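Local coordinates for coenzyme F420-dependent N(5),N(10)-methenyltetrahydromethanopterin reductase-related protein (Desulfurobacterium thermolithotrophum DSM 11699, PDB 6HUZ) that binds the iron-guanylylpyridinol cofactor as a bacterial [Fe]-hydrogenase paralog and uses tetrahydrofolate derivatives as substrates, at residues 90-93 with 94-97. Numbering follows the deposited sequence.
Sequences PFRG and GVTF. With FE9 (iron-guanylyl pyridinol cofactor), chain B.
Pro90 and Val95 meet against the nucleotide half of the iron-guanylyl pyridinol cofactor, their side chains crossing at about a right angle, with Pro90 CD 3.6 Å from Val95 CG1. With CG1 anti to the backbone N (chi1 -180°), Val95 sends this methyl to the proline ring and the base, while CG2 turns to Arg92. The cofactor lies against this pair: Val95 CG1 is 3.7 Å from FE9 N7A of the base, and Pro90 CD is 3.2 Å from the ribose oxygen FE9 O4'. Arg92 folds back over the same pair, its chain bent at chi3 (-64°). Pro90 CG then sits over one guanidinium face, offset toward the rim, and Arg92 NH2 approaches Val95 CG2 to 3.2 Å.

Water links the backbone of the loop to the first turn of helix 95-103. One water, 2.6 Å from Arg92 O and farther from Pro90 O, can donate to either, though not necessarily to both at once, and accepts from Thr96 N at 2.9 Å. A second is hydrogen-bonded to Thr96 OG1 and can donate to Pro90 O; that hydroxyl is also hydrogen-bonded to Thr89. Gly94, with positive phi (63°), occupies the N-cap position and turns the chain into the helix.

Phe91 leaves this cluster for the other end of the cofactor, where its CE2 comes within 3.9 Å of FE9 C3 on the pyridinol. It also touches 5,10-methenyltetrahydrofolate and packs on Met234 of the second subunit.

Residues 90-97 run from the loop after strand 84-87 into helix 95-103 in the Rossmann-like N-terminal domain. Their chemistry divides between a largely apolar surface against the nucleotide, flanked by the Arg92 guanidinium, and a water-bridged helix start, while Phe91 touches cofactor, folate and neighbouring subunit with one aromatic side chain.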
ATOM      1  N   PRO A  90      -3.851  18.353 -21.303  1.00 37.23           N
ATOM      2  CA  PRO A  90      -3.210  17.040 -21.517  1.00 36.57           C
ATOM      3  C   PRO A  90      -2.363  16.392 -20.418  1.00 39.33           C
ATOM      4  O   PRO A  90      -1.723  17.043 -19.606  1.00 36.33           O
ATOM      5  CB  PRO A  90      -2.325  17.273 -22.748  1.00 38.80           C
ATOM      6  CG  PRO A  90      -2.944  18.395 -23.473  1.00 40.36           C
ATOM      7  CD  PRO A  90      -3.544  19.289 -22.396  1.00 36.50           C
ATOM      8  N   PHE A  91      -2.321  15.060 -20.457  1.00 39.56           N
ATOM      9  CA  PHE A  91      -1.466  14.278 -19.551  1.00 38.85           C
ATOM     10  C   PHE A  91      -0.027  14.616 -20.011  1.00 46.71           C
ATOM     11  O   PHE A  91       0.893  14.701 -19.190  1.00 45.58           O
ATOM     12  CB  PHE A  91      -1.693  12.776 -19.731  1.00 39.40           C
ATOM     13  CG  PHE A  91      -2.805  12.203 -18.891  1.00 37.24           C
ATOM     14  CD1 PHE A  91      -2.658  12.072 -17.521  1.00 33.78           C
ATOM     15  CD2 PHE A  91      -3.997  11.790 -19.473  1.00 36.71           C
ATOM     16  CE1 PHE A  91      -3.669  11.498 -16.748  1.00 32.98           C
ATOM     17  CE2 PHE A  91      -5.013  11.238 -18.695  1.00 38.14           C
ATOM     18  CZ  PHE A  91      -4.848  11.111 -17.338  1.00 34.59           C
ATOM     19  N   ARG A  92       0.126  14.790 -21.349  1.00 47.16           N
ATOM     20  CA  ARG A  92       1.352  15.148 -22.086  1.00 52.72           C
ATOM     21  C   ARG A  92       2.224  16.104 -21.312  1.00 68.26           C
ATOM     22  O   ARG A  92       1.727  17.067 -20.732  1.00 70.93           O
ATOM     23  CB  ARG A  92       0.982  15.879 -23.393  1.00 53.15           C
ATOM     24  CG  ARG A  92       1.727  15.389 -24.618  1.00 74.49           C
ATOM     25  CD  ARG A  92       1.623  16.414 -25.731  1.00 88.97           C
ATOM     26  NE  ARG A  92       0.239  16.588 -26.182  1.00 97.45           N
ATOM     27  CZ  ARG A  92      -0.300  17.742 -26.575  1.00110.63           C
ATOM     28  NH1 ARG A  92      -1.565  17.788 -26.970  1.00 96.23           N
ATOM     29  NH2 ARG A  92       0.420  18.859 -26.575  1.00100.44           N
ATOM     30  N   GLY A  93       3.519  15.863 -21.351  1.00 68.97           N
ATOM     31  CA  GLY A  93       4.488  16.687 -20.650  1.00 69.23           C
ATOM     32  C   GLY A  93       4.484  18.165 -20.988  1.00 72.18           C
ATOM     33  O   GLY A  93       4.372  18.555 -22.156  1.00 73.69           O
ATOM     34  N   GLY A  94       4.607  18.974 -19.933  1.00 64.44           N
ATOM     35  CA  GLY A  94       4.685  20.429 -19.996  1.00 61.71           C
ATOM     36  C   GLY A  94       3.535  21.252 -20.537  1.00 55.60           C
ATOM     37  O   GLY A  94       3.605  22.474 -20.444  1.00 53.79           O
ATOM     38  N   VAL A  95       2.474  20.643 -21.085  1.00 49.48           N
ATOM     39  CA  VAL A  95       1.357  21.429 -21.634  1.00 51.23           C
ATOM     40  C   VAL A  95       0.595  22.204 -20.519  1.00 51.07           C
ATOM     41  O   VAL A  95       0.303  23.386 -20.698  1.00 51.58           O
ATOM     42  CB  VAL A  95       0.395  20.555 -22.472  1.00 55.13           C
ATOM     43  CG1 VAL A  95      -0.744  21.395 -23.030  1.00 53.44           C
ATOM     44  CG2 VAL A  95       1.137  19.839 -23.601  1.00 56.24           C
ATOM     45  N   THR A  96       0.280  21.519 -19.385  1.00 43.82           N
ATOM     46  CA  THR A  96      -0.425  22.116 -18.250  1.00 40.99           C
ATOM     47  C   THR A  96       0.422  23.234 -17.632  1.00 44.56           C
ATOM     48  O   THR A  96      -0.100  24.311 -17.351  1.00 42.32           O
ATOM     49  CB  THR A  96      -0.805  21.034 -17.234  1.00 45.25           C
ATOM     50  OG1 THR A  96      -1.640  20.070 -17.885  1.00 38.81           O
ATOM     51  CG2 THR A  96      -1.542  21.599 -16.026  1.00 46.72           C
ATOM     52  N   PHE A  97       1.727  22.993 -17.443  1.00 39.64           N
ATOM     53  CA  PHE A  97       2.636  24.002 -16.883  1.00 40.55           C
ATOM     54  C   PHE A  97       2.661  25.241 -17.756  1.00 46.50           C
ATOM     55  O   PHE A  97       2.600  26.365 -17.262  1.00 44.90           O
ATOM     56  CB  PHE A  97       4.077  23.437 -16.808  1.00 43.25           C
ATOM     57  CG  PHE A  97       4.337  22.368 -15.771  1.00 42.87           C
ATOM     58  CD1 PHE A  97       3.664  22.371 -14.560  1.00 44.39           C
ATOM     59  CD2 PHE A  97       5.303  21.396 -15.979  1.00 45.35           C
ATOM     60  CE1 PHE A  97       3.924  21.405 -13.596  1.00 44.51           C
ATOM     61  CE2 PHE A  97       5.567  20.437 -15.010  1.00 47.23           C
ATOM     62  CZ  PHE A  97       4.871  20.444 -13.824  1.00 43.48           C
TER
HETATM   63  O2  FE9 B 401      -9.201  11.049 -19.189  1.00 34.73           O
HETATM   64 FE   FE9 B 401      -9.941  12.510 -16.411  1.00 38.83          FE
HETATM   65  C1F FE9 B 401     -11.592  12.592 -17.198  1.00 43.65           C
HETATM   66  O1F FE9 B 401     -12.615  12.647 -17.681  1.00 45.55           O
HETATM   67  C2F FE9 B 401     -10.766  12.116 -14.819  1.00 42.29           C
HETATM   68  O2F FE9 B 401     -11.288  11.908 -13.839  1.00 38.49           O
HETATM   69  C8  FE9 B 401      -9.835  14.368 -16.005  1.00 36.75           C
HETATM   70  O18 FE9 B 401     -10.361  14.859 -15.022  1.00 41.07           O
HETATM   71  C7  FE9 B 401      -9.046  15.258 -16.951  1.00 36.62           C
HETATM   72  C6  FE9 B 401      -8.746  14.410 -18.154  1.00 33.09           C
HETATM   73  N1  FE9 B 401      -9.113  13.055 -18.097  1.00 36.67           N
HETATM   74  C5  FE9 B 401      -8.115  15.004 -19.344  1.00 35.77           C
HETATM   75  C5M FE9 B 401      -7.709  16.450 -19.326  1.00 28.74           C
HETATM   76  C4  FE9 B 401      -7.857  14.135 -20.503  1.00 39.15           C
HETATM   77  C3  FE9 B 401      -8.241  12.698 -20.433  1.00 37.50           C
HETATM   78  C3M FE9 B 401      -8.027  11.752 -21.587  1.00 29.52           C
HETATM   79  C2  FE9 B 401      -8.900  12.190 -19.172  1.00 32.60           C
HETATM   80  O3P FE9 B 401      -7.198  14.690 -21.557  1.00 43.88           O
HETATM   81  P1  FE9 B 401      -7.923  15.157 -22.923  1.00 36.62           P
HETATM   82  O1P FE9 B 401      -9.209  14.488 -23.042  1.00 26.09           O
HETATM   83  O2P FE9 B 401      -7.002  14.626 -24.142  1.00 34.30           O
HETATM   84  O5' FE9 B 401      -8.055  16.742 -22.829  1.00 35.40           O
HETATM   85  C5' FE9 B 401      -6.939  17.611 -22.944  1.00 33.42           C
HETATM   86  C4' FE9 B 401      -7.415  18.810 -23.758  1.00 29.23           C
HETATM   87  O4' FE9 B 401      -6.404  19.810 -23.767  1.00 33.96           O
HETATM   88  C1' FE9 B 401      -6.463  20.474 -25.022  1.00 30.10           C
HETATM   89  C2' FE9 B 401      -6.727  19.352 -26.004  1.00 41.09           C
HETATM   90  O2' FE9 B 401      -7.254  19.787 -27.265  1.00 48.18           O
HETATM   91  C3' FE9 B 401      -7.691  18.469 -25.221  1.00 33.67           C
HETATM   92  O3' FE9 B 401      -9.061  18.745 -25.519  1.00 35.22           O
HETATM   93  N9A FE9 B 401      -5.229  21.256 -25.230  1.00 33.44           N
HETATM   94  C4A FE9 B 401      -5.139  22.508 -24.847  1.00 37.87           C
HETATM   95  N3A FE9 B 401      -6.027  23.373 -24.306  1.00 39.37           N
HETATM   96  C2A FE9 B 401      -5.640  24.646 -24.080  1.00 37.18           C
HETATM   97  N2A FE9 B 401      -6.545  25.466 -23.501  1.00 37.80           N
HETATM   98  N1A FE9 B 401      -4.415  25.120 -24.379  1.00 38.06           N
HETATM   99  C6A FE9 B 401      -3.476  24.363 -24.973  1.00 35.53           C
HETATM  100  O6A FE9 B 401      -2.345  24.810 -25.227  1.00 37.70           O
HETATM  101  C5A FE9 B 401      -3.794  22.957 -25.230  1.00 37.77           C
HETATM  102  N7A FE9 B 401      -3.165  21.899 -25.763  1.00 37.73           N
HETATM  103  C8A FE9 B 401      -4.049  20.868 -25.753  1.00 31.54           C
HETATM  104  O   HOH W   1      -0.932  17.568 -17.131  1.00 37.13           O
HETATM  105  O   HOH W   2       0.985  18.742 -18.885  1.00 53.38           O
HETATM  106  O   HOH W   3      -9.198  10.404 -16.671  1.00 38.05           O